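PDB 3ORQ: N5-Carboxyaminoimidazole ribonucleotide synthetase from Staphylococcus aureus subsp. aureus, which is an ATP-grasp ligase that catalyses the ATP-dependent carboxylation of 5-aminoimidazole ribonucleotide with bicarbonate to N5-carboxyaminoimidazole ribonucleotide in purine biosynthesis. Local coordinates for the interface of chains A and B. Sequence-based numbering; all coordinates share one arbitrary frame. Chains: chain A/B, N5-Carboxyaminoimidazole ribonucleotide synthetase.

The interface of chains A and B. Residues chain A 32-35; chain B 25, 338-340.
B:Lys25 and the short strand 338-340 of chain B close on the C-terminal end of helix 22-33 of chain A, where backbone carbonyls carry the polar contacts. The side-chain amine NZ of B:Lys25 donates to A:Gln32 O at 2.8 Å, coming from above the carbonyl plane, 54° out of it. An extended side chain, with CG anti to the backbone N (chi1 175°), brings this amine to the helix end, where the terminal carbonyls would favour a positive charge. One residue on, A:Lys33 O accepts the backbone N-H of B:Ile340 at 3.0 Å, in the carbonyl plane. The same oxygen is 2.9 Å from the oxygen of water 1, which also lies 2.7 Å from B:Lys25 NZ and thus ties the two direct bonds together.

Apolar contacts flank this network. The aliphatic part of A:Lys33 lies over one face of the B:His339 imidazole, with CG 3.8 Å from the ring centroid and displaced toward the rim, while CD reaches CE1 at 3.6 Å. CG stands anti to the backbone N (chi1 170°), which places the start of the chain over the ring. On the other flank, B:Ile340 CB packs against A:Gly35 CA at 3.8 Å.

The patch recurs with the chains exchanged in the two-fold interface. By capping a helix end with a lysine and a strand of the partner, it links the subunits of the deposited dimer, which may be the functional assembly.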
loop_
_atom_site.group_PDB
_atom_site.type_symbol
_atom_site.label_atom_id
_atom_site.label_comp_id
_atom_site.label_asym_id
_atom_site.label_seq_id
_atom_site.Cartn_x
_atom_site.Cartn_y
_atom_site.Cartn_z
ATOM N N GLN A 32 7.786 -2.076 -5.200
ATOM C CA GLN A 32 8.523 -0.795 -5.013
ATOM C C GLN A 32 8.614 -0.392 -3.539
ATOM O O GLN A 32 9.672 0.012 -3.044
ATOM C CB GLN A 32 7.909 0.307 -5.873
ATOM C CG GLN A 32 8.356 0.181 -7.353
ATOM C CD GLN A 32 8.416 1.497 -8.007
ATOM O OE1 GLN A 32 9.058 2.426 -7.487
ATOM N NE2 GLN A 32 7.737 1.637 -9.149
ATOM N N LYS A 33 7.515 -0.540 -2.805
ATOM C CA LYS A 33 7.549 -0.402 -1.352
ATOM C C LYS A 33 8.715 -1.209 -0.664
ATOM O O LYS A 33 9.370 -0.691 0.209
ATOM C CB LYS A 33 6.226 -0.890 -0.761
ATOM C CG LYS A 33 6.259 -1.005 0.774
ATOM C CD LYS A 33 4.926 -1.493 1.256
ATOM C CE LYS A 33 4.660 -2.935 0.795
ATOM N NZ LYS A 33 3.395 -3.443 1.378
HETATM N N MSE A 34 8.911 -2.467 -1.054
HETATM C CA MSE A 34 9.983 -3.322 -0.508
HETATM C C MSE A 34 11.365 -3.029 -1.092
HETATM O O MSE A 34 12.353 -3.655 -0.696
HETATM C CB MSE A 34 9.656 -4.810 -0.733
HETATM C CG MSE A 34 8.585 -5.337 0.198
HETATM SE SE MSE A 34 7.984 -7.155 -0.231
HETATM C CE MSE A 34 6.354 -7.037 0.856
ATOM N N GLY A 35 11.439 -2.117 -2.052
ATOM C CA GLY A 35 12.750 -1.724 -2.606
ATOM C C GLY A 35 13.264 -2.566 -3.781
ATOM O O GLY A 35 14.463 -2.576 -4.035
ATOM N N LYS B 25 7.279 9.681 -2.120
ATOM C CA LYS B 25 7.054 8.356 -2.717
ATOM C C LYS B 25 5.811 7.744 -2.097
ATOM O O LYS B 25 4.961 7.190 -2.821
ATOM C CB LYS B 25 8.243 7.411 -2.441
ATOM C CG LYS B 25 8.039 5.966 -2.922
ATOM C CD LYS B 25 9.257 5.066 -2.503
ATOM C CE LYS B 25 9.159 3.644 -3.085
ATOM N NZ LYS B 25 10.112 2.718 -2.436
ATOM N N LEU B 338 9.338 -4.845 5.878
ATOM C CA LEU B 338 10.358 -3.918 5.424
ATOM C C LEU B 338 9.879 -2.981 4.326
ATOM O O LEU B 338 9.262 -3.421 3.344
ATOM C CB LEU B 338 11.605 -4.717 4.975
ATOM C CG LEU B 338 12.300 -5.331 6.188
ATOM C CD1 LEU B 338 12.788 -6.753 5.966
ATOM C CD2 LEU B 338 13.411 -4.385 6.722
ATOM N N HIS B 339 10.156 -1.689 4.502
ATOM C CA HIS B 339 10.058 -0.675 3.415
ATOM C C HIS B 339 11.491 -0.260 3.086
ATOM O O HIS B 339 12.236 0.158 3.987
ATOM C CB HIS B 339 9.293 0.594 3.878
ATOM C CG HIS B 339 7.855 0.345 4.201
ATOM N ND1 HIS B 339 6.818 1.018 3.559
ATOM C CD2 HIS B 339 7.267 -0.517 5.081
ATOM C CE1 HIS B 339 5.661 0.590 4.049
ATOM N NE2 HIS B 339 5.909 -0.360 4.952
ATOM N N ILE B 340 11.902 -0.358 1.835
ATOM C CA ILE B 340 13.244 0.075 1.480
ATOM C C ILE B 340 13.019 1.137 0.432
ATOM O O ILE B 340 12.351 0.878 -0.564
ATOM C CB ILE B 340 14.064 -1.099 0.939
ATOM C CG1 ILE B 340 14.221 -2.183 2.019
ATOM C CG2 ILE B 340 15.439 -0.650 0.395
ATOM C CD1 ILE B 340 15.136 -1.719 3.174
HETATM O O HOH W 1 9.648 2.181 0.167
#